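Local coordinates for alpha-2,3-sialyltransferase (Campylobacter jejuni, PDB 2P2V), which probably transfers sialic acid from CMP-sialic acid to acceptor glycans in alpha-2,3 linkage, and here holds a fluorinated analogue of that donor, at residues Gln82-Leu85 with Glu90-Asn93; Phe173-Val178 with His205-Asp210; Glu212-Leu217 with Asn236-Ser241. All coordinates share one frame; numbering follows the deposited sequence.

How the interactions relate
All three interactions lie in one Rossmann-like alpha/beta domain with a parallel sheet, the sialyltransferase part of a longer protein. Interaction 1 is a buried aliphatic contact within one beta-alpha-beta unit, joining the end of helix 73-85 to strand 90-96. Interactions 2 and 3 lie on the opposite side of the chain's centre, about 29 and 30 Å from interaction 1 between centres. They share helix 207-221 and touch each other where Lys207 packs on His237. Interaction 2 is partly buried, borders the nucleotide-sugar pocket and mixes charge, aromatic and ligand contacts. Interaction 3 has a buried Leu-Phe centre and a rim where a water lies between Lys215 and His237, weakly bound to the lysine.

Interaction 1 of 3, residues Gln82-Leu85 with Glu90-Asn93; sequences QLIL and EIKN
Ile84 lays the outer end of its longer branch against Ile91, with Ile84 CD1 3.9 Å from Ile91 CB. The two side chains cross at about a right angle. Ile84 CG1 also takes part, 4.1 Å from both Ile91 CB and Ile91 CD1. The longer branch of Ile84 thus spans Ile91 from its beta carbon to its terminal methyl. In Ile84, CG1 lies beside the backbone N and anti to the carbonyl carbon (chi1 -66°). This turn carries CD1 over to the strand, although the CA-CB bond itself does not aim there.

Leu83 adds a looser second contact. Leu83 CD1 is 4.4 Å from Ile91 CD1. Ile91 points toward the helix and so receives both neighbours, Leu83 and Ile84. The nearest backbones are those of Ile84 and Glu90, with CA atoms 5.8 Å apart. Glu90 and Lys92 turn their side chains away from the helix.

The contact lies in the beta-alpha-beta unit of strand 62-68, helix 73-85 and strand 90-96. A short connection joins its two segments. Ile91 also packs on Val66 of the neighbouring parallel strand. Ile84 touches Met9, and Leu83 touches Ile258. On another side of the helix end, Gln82 NE2 bonds to Tyr139 OH of a second subunit.

The closest approaches are all between side-chain carbons. The chemistry implies that van der Waals packing and burial of apolar surface hold the helix end to the strand, with no directional bond between them.

Interaction 2 of 3, residues Phe173-Val178 with His205-Asp210; sequences FYEGDV and HSKEYD. With CSF (cytidine-5'-monophosphate-3-fluoro-N-acetyl-neuraminic acid), chain O; EDO (1,2-ethanediol), chain K.
This is a partly buried loop-to-helix contact beside the donor site of a Rossmann-like, parallel-sheet fold. The loop after strand 165-169 meets the start of helix 207-221. Its centre is a CH-pi contact. Lys207 CG stands over one face of the Phe173 ring, displaced toward the rim, 3.7 Å from the centroid and 17° off the ring normal. The lysine chain is extended, with CG anti to its own N (chi1 175°), and crosses the phenylalanine at about a right angle. Asp210 CB comes up at the edge of the same ring, 4.0 Å from Phe173 CE2. The Asp210 carboxylate is gripped outside this pair of segments, where OD2 bonds to Thr149.

Beyond the ring, Lys207 reaches Glu175. The salt bridge is long, with Lys207 NZ 3.8 Å from both Glu175 OE1 and Glu175 OE2. The nearest touch is Glu175 OE2 on the Lys207 CD methylene, at 3.3 Å. Ser206 is the N-cap of the helix, and its OG accepts from Tyr209 N.

The loop also helps to hold CSF, an analogue of the sugar-nucleotide donor. Phe173 N donates to the cytosine O2, and Tyr174 N donates to N3 (3.2 Å, angle 157°). These two backbone bonds read the pyrimidine edge. The Tyr174 ring lies over the base, with CSF C4 3.8 Å above the ring plane and over its centre. Ile179 O, Asn49 and Ser150 also bond the ligand.

His205 NE2 comes within 3.2 Å of CSF F3A, the fluorine on the sialic acid ring. His205 ND1 bonds to Arg147 O, and NE2 is hydrogen-bonded to an ethanediol, probably from the crystallisation liquor. At the phosphate, Tyr174 OH donates to CSF O2A at 2.5 Å.

Interaction 3 of 3, residues Glu212-Leu217 with Asn236-Ser241; sequences EALKLL and NHFPLS
The Phe238 ring meets Leu214 and Lys215 obliquely, neither squarely over a face nor at an edge. Its far end does the touching, with Phe238 CZ 3.7 Å from Leu214 CB. Leu214 CD1 lies 3.9 Å from both CE1 and CZ of Phe238, so this methyl rests against the CE1-CZ bond. In Phe238, CG is anti to the carbonyl carbon (chi1 -62°), which sends the ring across to the helix. Lys215 CG comes near the same end more loosely, 4.3 Å from Phe238 CZ.

The other flat group, the His237 ring, has a water at its edge, in plane. His237 ND1 is 2.6 Å from the water oxygen, which accepts only a weak bond from Lys215 NZ. The water thus lies between two polar side chains whose nitrogens, Lys215 NZ and His237 ND1, do not meet directly.

Phe238 also packs on Ile225 of strand 224-227, and Leu214 on Val152 and Cys155 of helix 150-161. Pro239 and Ser241 make backbone bonds to Ala227. An aromatic from the loop after the edge strand fills the layer between helix 207-221 and strand 224-227, as in a Rossmann-like alpha/beta domain.

Interaction 1 of 3, residues Gln82-Leu85 with Glu90-Asn93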
loop_
_atom_site.group_PDB
_atom_site.type_symbol
_atom_site.label_atom_id
_atom_site.label_comp_id
_atom_site.label_asym_id
_atom_site.label_seq_id
_atom_site.Cartn_x
_atom_site.Cartn_y
_atom_site.Cartn_z
ATOM N N GLN A 82 6.642 -30.333 -10.651
ATOM C CA GLN A 82 6.676 -31.689 -11.197
ATOM C C GLN A 82 7.984 -32.468 -10.869
ATOM O O GLN A 82 7.928 -33.668 -10.652
ATOM C CB GLN A 82 6.460 -31.628 -12.694
ATOM C CG GLN A 82 5.043 -31.191 -13.042
ATOM C CD GLN A 82 3.982 -32.096 -12.462
ATOM O OE1 GLN A 82 4.096 -33.332 -12.529
ATOM N NE2 GLN A 82 2.913 -31.499 -11.942
ATOM N N LEU A 83 9.131 -31.788 -10.865
ATOM C CA LEU A 83 10.407 -32.406 -10.466
ATOM C C LEU A 83 10.244 -32.929 -9.075
ATOM O O LEU A 83 10.725 -34.011 -8.760
ATOM C CB LEU A 83 11.567 -31.404 -10.515
ATOM C CG LEU A 83 11.926 -30.874 -11.906
ATOM C CD1 LEU A 83 12.907 -29.787 -11.827
ATOM C CD2 LEU A 83 12.446 -32.016 -12.819
ATOM N N ILE A 84 9.561 -32.167 -8.229
ATOM C CA ILE A 84 9.399 -32.509 -6.805
ATOM C C ILE A 84 8.425 -33.679 -6.626
ATOM O O ILE A 84 8.752 -34.675 -5.961
ATOM C CB ILE A 84 8.890 -31.308 -5.983
ATOM C CG1 ILE A 84 9.955 -30.203 -5.965
ATOM C CG2 ILE A 84 8.395 -31.762 -4.594
ATOM C CD1 ILE A 84 9.458 -28.821 -5.672
ATOM N N LEU A 85 7.221 -33.528 -7.188
ATOM C CA LEU A 85 6.227 -34.607 -7.219
ATOM C C LEU A 85 6.727 -35.936 -7.814
ATOM O O LEU A 85 6.271 -36.994 -7.376
ATOM C CB LEU A 85 4.964 -34.159 -7.991
ATOM C CG LEU A 85 4.093 -33.056 -7.382
ATOM C CD1 LEU A 85 3.095 -32.550 -8.414
ATOM C CD2 LEU A 85 3.356 -33.512 -6.113
ATOM N N GLU A 90 14.711 -32.803 -4.749
ATOM C CA GLU A 90 14.152 -32.206 -3.576
ATOM C C GLU A 90 14.575 -30.741 -3.676
ATOM O O GLU A 90 15.778 -30.427 -3.815
ATOM C CB GLU A 90 14.809 -32.842 -2.362
ATOM C CG GLU A 90 14.262 -32.389 -1.051
ATOM C CD GLU A 90 15.058 -33.004 0.062
ATOM O OE1 GLU A 90 14.993 -34.261 0.187
ATOM O OE2 GLU A 90 15.783 -32.235 0.752
ATOM N N ILE A 91 13.592 -29.850 -3.624
ATOM C CA ILE A 91 13.835 -28.406 -3.819
ATOM C C ILE A 91 13.221 -27.716 -2.637
ATOM O O ILE A 91 11.971 -27.790 -2.433
ATOM C CB ILE A 91 13.199 -27.925 -5.119
ATOM C CG1 ILE A 91 13.866 -28.632 -6.298
ATOM C CG2 ILE A 91 13.337 -26.366 -5.237
ATOM C CD1 ILE A 91 13.189 -28.430 -7.670
ATOM N N LYS A 92 14.063 -27.081 -1.811
ATOM C CA LYS A 92 13.574 -26.443 -0.613
ATOM C C LYS A 92 13.013 -25.040 -0.765
ATOM O O LYS A 92 12.208 -24.616 0.061
ATOM C CB LYS A 92 14.599 -26.492 0.529
ATOM C CG LYS A 92 14.837 -27.940 0.994
ATOM C CD LYS A 92 16.138 -28.020 1.800
ATOM C CE LYS A 92 16.189 -29.304 2.612
ATOM N NZ LYS A 92 15.086 -29.286 3.612
ATOM N N ASN A 93 13.416 -24.333 -1.814
ATOM C CA ASN A 93 12.993 -22.948 -1.964
ATOM C C ASN A 93 12.971 -22.640 -3.437
ATOM O O ASN A 93 13.798 -23.108 -4.165
ATOM C CB ASN A 93 14.035 -21.964 -1.391
ATOM C CG ASN A 93 14.115 -22.006 0.135
ATOM O OD1 ASN A 93 13.403 -21.282 0.785
ATOM N ND2 ASN A 93 15.023 -22.830 0.695
#

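Interaction 2 of 3, residues Phe173-Val178 with His205-Asp210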
loop_
_atom_site.group_PDB
_atom_site.type_symbol
_atom_site.label_atom_id
_atom_site.label_comp_id
_atom_site.label_asym_id
_atom_site.label_seq_id
_atom_site.Cartn_x
_atom_site.Cartn_y
_atom_site.Cartn_z
ATOM N N PHE A 173 31.191 -18.324 -18.889
ATOM C CA PHE A 173 31.104 -17.036 -19.576
ATOM C C PHE A 173 30.792 -17.137 -21.066
ATOM O O PHE A 173 31.154 -16.250 -21.825
ATOM C CB PHE A 173 32.390 -16.229 -19.374
ATOM C CG PHE A 173 32.776 -16.058 -17.948
ATOM C CD1 PHE A 173 33.944 -16.616 -17.470
ATOM C CD2 PHE A 173 31.974 -15.328 -17.088
ATOM C CE1 PHE A 173 34.320 -16.455 -16.162
ATOM C CE2 PHE A 173 32.328 -15.149 -15.769
ATOM C CZ PHE A 173 33.520 -15.716 -15.299
ATOM N N TYR A 174 30.117 -18.208 -21.470
ATOM C CA TYR A 174 29.716 -18.415 -22.865
ATOM C C TYR A 174 30.905 -18.360 -23.847
ATOM O O TYR A 174 30.809 -17.768 -24.921
ATOM C CB TYR A 174 28.592 -17.433 -23.252
ATOM C CG TYR A 174 27.389 -17.505 -22.324
ATOM C CD1 TYR A 174 27.371 -16.782 -21.124
ATOM C CD2 TYR A 174 26.286 -18.309 -22.637
ATOM C CE1 TYR A 174 26.281 -16.849 -20.250
ATOM C CE2 TYR A 174 25.186 -18.379 -21.785
ATOM C CZ TYR A 174 25.189 -17.650 -20.598
ATOM O OH TYR A 174 24.122 -17.705 -19.744
ATOM N N GLU A 175 32.013 -18.992 -23.463
ATOM C CA GLU A 175 33.223 -19.078 -24.291
ATOM C C GLU A 175 33.460 -20.528 -24.739
ATOM O O GLU A 175 32.920 -21.463 -24.135
ATOM C CB GLU A 175 34.430 -18.530 -23.522
ATOM C CG GLU A 175 34.241 -17.078 -23.068
ATOM C CD GLU A 175 35.515 -16.399 -22.586
ATOM O OE1 GLU A 175 36.545 -17.082 -22.412
ATOM O OE2 GLU A 175 35.483 -15.165 -22.385
ATOM N N GLY A 176 34.260 -20.709 -25.797
ATOM C CA GLY A 176 34.511 -22.037 -26.395
ATOM C C GLY A 176 33.449 -22.458 -27.414
ATOM O O GLY A 176 32.572 -21.666 -27.783
ATOM N N ASP A 177 33.515 -23.712 -27.861
ATOM C CA ASP A 177 32.551 -24.227 -28.843
ATOM C C ASP A 177 31.381 -24.999 -28.232
ATOM O O ASP A 177 30.276 -25.020 -28.799
ATOM C CB ASP A 177 33.269 -25.067 -29.889
ATOM C CG ASP A 177 34.406 -24.307 -30.538
ATOM O OD1 ASP A 177 34.118 -23.309 -31.250
ATOM O OD2 ASP A 177 35.577 -24.696 -30.309
ATOM N N VAL A 178 31.628 -25.654 -27.100
ATOM C CA VAL A 178 30.537 -26.138 -26.260
ATOM C C VAL A 178 30.101 -24.956 -25.370
ATOM O O VAL A 178 30.910 -24.349 -24.636
ATOM C CB VAL A 178 30.917 -27.399 -25.419
ATOM C CG1 VAL A 178 29.700 -27.941 -24.693
ATOM C CG2 VAL A 178 31.501 -28.497 -26.314
ATOM N N HIS A 205 24.974 -8.715 -20.789
ATOM C CA HIS A 205 25.818 -9.620 -19.999
ATOM C C HIS A 205 27.260 -9.649 -20.488
ATOM O O HIS A 205 27.505 -9.526 -21.680
ATOM C CB HIS A 205 25.266 -11.054 -19.981
ATOM C CG HIS A 205 23.871 -11.162 -19.450
ATOM N ND1 HIS A 205 23.555 -10.895 -18.139
ATOM C CD2 HIS A 205 22.705 -11.492 -20.056
ATOM C CE1 HIS A 205 22.257 -11.063 -17.955
ATOM N NE2 HIS A 205 21.719 -11.434 -19.102
ATOM N N SER A 206 28.216 -9.836 -19.582
ATOM C CA SER A 206 29.617 -9.916 -20.018
ATOM C C SER A 206 30.449 -10.609 -18.978
ATOM O O SER A 206 30.192 -10.490 -17.802
ATOM C CB SER A 206 30.207 -8.538 -20.354
ATOM O OG SER A 206 30.580 -7.800 -19.186
ATOM N N LYS A 207 31.453 -11.353 -19.434
ATOM C CA LYS A 207 32.454 -11.912 -18.551
ATOM C C LYS A 207 33.092 -10.859 -17.656
ATOM O O LYS A 207 33.277 -11.085 -16.476
ATOM C CB LYS A 207 33.542 -12.607 -19.406
ATOM C CG LYS A 207 34.696 -13.126 -18.561
ATOM C CD LYS A 207 35.808 -13.692 -19.445
ATOM C CE LYS A 207 36.859 -14.379 -18.607
ATOM N NZ LYS A 207 37.892 -15.002 -19.515
ATOM N N GLU A 208 33.467 -9.711 -18.212
ATOM C CA GLU A 208 34.158 -8.685 -17.424
ATOM C C GLU A 208 33.285 -8.170 -16.289
ATOM O O GLU A 208 33.732 -8.036 -15.120
ATOM C CB GLU A 208 34.589 -7.509 -18.310
ATOM C CG GLU A 208 35.669 -7.850 -19.325
ATOM C CD GLU A 208 35.242 -9.000 -20.243
ATOM O OE1 GLU A 208 34.155 -8.911 -20.883
ATOM O OE2 GLU A 208 36.003 -10.002 -20.290
ATOM N N TYR A 209 32.024 -7.903 -16.621
ATOM C CA TYR A 209 31.102 -7.402 -15.605
ATOM C C TYR A 209 30.802 -8.448 -14.563
ATOM O O TYR A 209 30.821 -8.134 -13.393
ATOM C CB TYR A 209 29.826 -6.838 -16.230
ATOM C CG TYR A 209 28.929 -6.119 -15.234
ATOM C CD1 TYR A 209 29.425 -5.102 -14.419
ATOM C CD2 TYR A 209 27.579 -6.472 -15.108
ATOM C CE1 TYR A 209 28.593 -4.458 -13.479
ATOM C CE2 TYR A 209 26.741 -5.834 -14.173
ATOM C CZ TYR A 209 27.246 -4.823 -13.379
ATOM O OH TYR A 209 26.399 -4.225 -12.473
ATOM N N ASP A 210 30.509 -9.695 -14.961
ATOM C CA ASP A 210 30.299 -10.752 -13.944
ATOM C C ASP A 210 31.458 -10.829 -13.008
ATOM O O ASP A 210 31.275 -10.854 -11.785
ATOM C CB ASP A 210 30.087 -12.126 -14.561
ATOM C CG ASP A 210 28.658 -12.358 -14.992
ATOM O OD1 ASP A 210 27.774 -11.487 -14.732
ATOM O OD2 ASP A 210 28.410 -13.437 -15.595
HETATM C C5A CSF O . 19.763 -16.295 -21.074
HETATM C C4A CSF O . 21.246 -16.091 -20.783
HETATM C C2A CSF O . 20.875 -16.757 -18.336
HETATM O O6A CSF O . 19.517 -17.040 -18.737
HETATM C C6A CSF O . 19.238 -17.383 -20.120
HETATM C C3A CSF O . 21.489 -15.748 -19.306
HETATM O O4A CSF O . 21.719 -14.994 -21.552
HETATM N N5A CSF O . 19.672 -16.764 -22.474
HETATM C C7A CSF O . 17.730 -17.570 -20.237
HETATM C C8A CSF O . 17.237 -18.626 -19.254
HETATM C C9A CSF O . 15.701 -18.761 -19.277
HETATM O O9A CSF O . 15.245 -19.843 -18.431
HETATM O O8A CSF O . 17.921 -19.886 -19.546
HETATM O O7A CSF O . 17.092 -16.295 -20.039
HETATM C C1A CSF O . 20.875 -16.063 -16.981
HETATM O OBA CSF O . 21.961 -15.526 -16.624
HETATM O OAA CSF O . 19.815 -16.067 -16.297
HETATM O O1A CSF O . 21.740 -17.903 -18.155
HETATM O O2A CSF O . 22.272 -19.429 -20.028
HETATM N N1 CSF O . 26.690 -20.054 -17.774
HETATM C C2 CSF O . 28.001 -19.657 -18.177
HETATM N N3 CSF O . 28.516 -20.072 -19.373
HETATM C C4 CSF O . 27.786 -20.883 -20.171
HETATM C C5 CSF O . 26.499 -21.286 -19.793
HETATM C C6 CSF O . 25.967 -20.859 -18.579
HETATM C "C3'" CSF O . 24.283 -18.169 -16.319
HETATM C "C2'" CSF O . 25.797 -18.133 -16.381
HETATM C "C1'" CSF O . 26.154 -19.617 -16.466
HETATM O "O4'" CSF O . 24.998 -20.401 -16.095
HETATM C "C4'" CSF O . 23.917 -19.535 -15.752
HETATM P PA CSF O . 21.601 -19.438 -18.676
HETATM O "O5'" CSF O . 22.600 -20.251 -17.683
HETATM C "C5'" CSF O . 22.586 -20.081 -16.267
HETATM O "O3'" CSF O . 23.792 -17.168 -15.434
HETATM O "O2'" CSF O . 26.333 -17.548 -15.163
HETATM N N4 CSF O . 28.286 -21.318 -21.368
HETATM O O2 CSF O . 28.666 -18.887 -17.430
HETATM O O3A CSF O . 20.242 -20.037 -18.453
HETATM C C10 CSF O . 18.590 -16.394 -23.181
HETATM O O10 CSF O . 17.670 -15.705 -22.716
HETATM C C11 CSF O . 18.552 -16.897 -24.607
HETATM F F3A CSF O . 20.935 -14.522 -19.012
HETATM C C1 EDO K . 18.504 -12.652 -18.083
HETATM O O1 EDO K . 18.453 -11.479 -17.268
HETATM C C2 EDO K . 17.957 -12.327 -19.461
HETATM O O2 EDO K . 19.059 -11.798 -20.211
#

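Interaction 3 of 3, residues Glu212-Leu217 with Asn236-Ser241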
loop_
_atom_site.group_PDB
_atom_site.type_symbol
_atom_site.label_atom_id
_atom_site.label_comp_id
_atom_site.label_asym_id
_atom_site.label_seq_id
_atom_site.Cartn_x
_atom_site.Cartn_y
_atom_site.Cartn_z
ATOM N N GLU A 212 33.831 -8.482 -12.310
ATOM C CA GLU A 212 33.890 -7.295 -11.446
ATOM C C GLU A 212 32.855 -7.341 -10.295
ATOM O O GLU A 212 33.153 -7.015 -9.127
ATOM C CB GLU A 212 33.639 -6.065 -12.304
ATOM C CG GLU A 212 33.706 -4.750 -11.524
ATOM C CD GLU A 212 33.219 -3.612 -12.403
ATOM O OE1 GLU A 212 34.014 -3.150 -13.249
ATOM O OE2 GLU A 212 32.032 -3.213 -12.268
ATOM N N ALA A 213 31.617 -7.733 -10.637
ATOM C CA ALA A 213 30.547 -7.830 -9.644
ATOM C C ALA A 213 30.882 -8.861 -8.598
ATOM O O ALA A 213 30.634 -8.649 -7.410
ATOM C CB ALA A 213 29.215 -8.180 -10.326
ATOM N N LEU A 214 31.405 -10.006 -9.031
ATOM C CA LEU A 214 31.813 -11.067 -8.067
ATOM C C LEU A 214 32.951 -10.613 -7.150
ATOM O O LEU A 214 32.943 -10.891 -5.946
ATOM C CB LEU A 214 32.265 -12.318 -8.822
ATOM C CG LEU A 214 31.187 -13.260 -9.393
ATOM C CD1 LEU A 214 31.818 -14.300 -10.350
ATOM C CD2 LEU A 214 30.397 -13.956 -8.279
ATOM N N LYS A 215 33.923 -9.924 -7.715
ATOM C CA LYS A 215 35.042 -9.374 -6.908
ATOM C C LYS A 215 34.537 -8.325 -5.923
ATOM O O LYS A 215 34.970 -8.262 -4.775
ATOM C CB LYS A 215 36.130 -8.810 -7.829
ATOM C CG LYS A 215 36.932 -9.910 -8.570
ATOM C CD LYS A 215 38.226 -9.353 -9.187
ATOM C CE LYS A 215 37.986 -8.696 -10.583
ATOM N NZ LYS A 215 39.181 -8.838 -11.539
ATOM N N LEU A 216 33.568 -7.518 -6.361
ATOM C CA LEU A 216 32.927 -6.561 -5.453
ATOM C C LEU A 216 32.172 -7.195 -4.309
ATOM O O LEU A 216 32.257 -6.701 -3.184
ATOM C CB LEU A 216 32.041 -5.552 -6.204
ATOM C CG LEU A 216 31.470 -4.394 -5.360
ATOM C CD1 LEU A 216 32.630 -3.506 -4.777
ATOM C CD2 LEU A 216 30.481 -3.519 -6.151
ATOM N N LEU A 217 31.385 -8.247 -4.585
ATOM C CA LEU A 217 30.689 -8.966 -3.522
ATOM C C LEU A 217 31.700 -9.437 -2.494
ATOM O O LEU A 217 31.462 -9.323 -1.288
ATOM C CB LEU A 217 29.934 -10.174 -4.105
ATOM C CG LEU A 217 28.617 -9.788 -4.817
ATOM C CD1 LEU A 217 28.121 -11.015 -5.631
ATOM C CD2 LEU A 217 27.599 -9.319 -3.782
ATOM N N ASN A 236 40.894 -19.286 -13.875
ATOM C CA ASN A 236 41.870 -18.223 -14.161
ATOM C C ASN A 236 41.590 -16.929 -13.426
ATOM O O ASN A 236 42.409 -16.007 -13.469
ATOM C CB ASN A 236 41.884 -17.895 -15.644
ATOM C CG ASN A 236 42.401 -19.032 -16.496
ATOM O OD1 ASN A 236 43.055 -19.959 -16.005
ATOM N ND2 ASN A 236 42.099 -18.971 -17.799
ATOM N N HIS A 237 40.418 -16.844 -12.784
ATOM C CA HIS A 237 40.013 -15.618 -12.090
ATOM C C HIS A 237 39.727 -15.794 -10.639
ATOM O O HIS A 237 39.893 -14.850 -9.864
ATOM C CB HIS A 237 38.803 -15.021 -12.759
ATOM C CG HIS A 237 39.062 -14.622 -14.160
ATOM N ND1 HIS A 237 39.720 -13.455 -14.484
ATOM C CD2 HIS A 237 38.782 -15.241 -15.328
ATOM C CE1 HIS A 237 39.815 -13.364 -15.798
ATOM N NE2 HIS A 237 39.246 -14.430 -16.332
ATOM N N PHE A 238 39.283 -16.996 -10.278
ATOM C CA PHE A 238 39.118 -17.376 -8.887
ATOM C C PHE A 238 39.927 -18.622 -8.645
ATOM O O PHE A 238 40.042 -19.461 -9.565
ATOM C CB PHE A 238 37.625 -17.599 -8.582
ATOM C CG PHE A 238 36.835 -16.360 -8.790
ATOM C CD1 PHE A 238 36.299 -16.070 -10.043
ATOM C CD2 PHE A 238 36.757 -15.408 -7.790
ATOM C CE1 PHE A 238 35.633 -14.876 -10.252
ATOM C CE2 PHE A 238 36.074 -14.220 -8.000
ATOM C CZ PHE A 238 35.542 -13.962 -9.243
ATOM N N PRO A 239 40.512 -18.736 -7.433
ATOM C CA PRO A 239 41.300 -19.916 -7.064
ATOM C C PRO A 239 40.445 -21.171 -7.043
ATOM O O PRO A 239 39.338 -21.166 -6.449
ATOM C CB PRO A 239 41.726 -19.610 -5.620
ATOM C CG PRO A 239 40.726 -18.575 -5.137
ATOM C CD PRO A 239 40.478 -17.750 -6.343
ATOM N N LEU A 240 40.957 -22.247 -7.653
ATOM C CA LEU A 240 40.411 -23.570 -7.380
ATOM C C LEU A 240 40.461 -23.863 -5.899
ATOM O O LEU A 240 41.454 -23.577 -5.191
ATOM C CB LEU A 240 41.128 -24.684 -8.159
ATOM C CG LEU A 240 41.095 -24.700 -9.680
ATOM C CD1 LEU A 240 42.088 -25.763 -10.166
ATOM C CD2 LEU A 240 39.673 -24.960 -10.236
ATOM N N SER A 241 39.374 -24.429 -5.414
ATOM C CA SER A 241 39.270 -24.960 -4.076
ATOM C C SER A 241 40.331 -26.080 -3.904
ATOM O O SER A 241 40.628 -26.832 -4.859
ATOM C CB SER A 241 37.872 -25.567 -3.928
ATOM O OG SER A 241 37.543 -25.639 -2.567
HETATM O O HOH W 1 40.540 -11.709 -12.705
#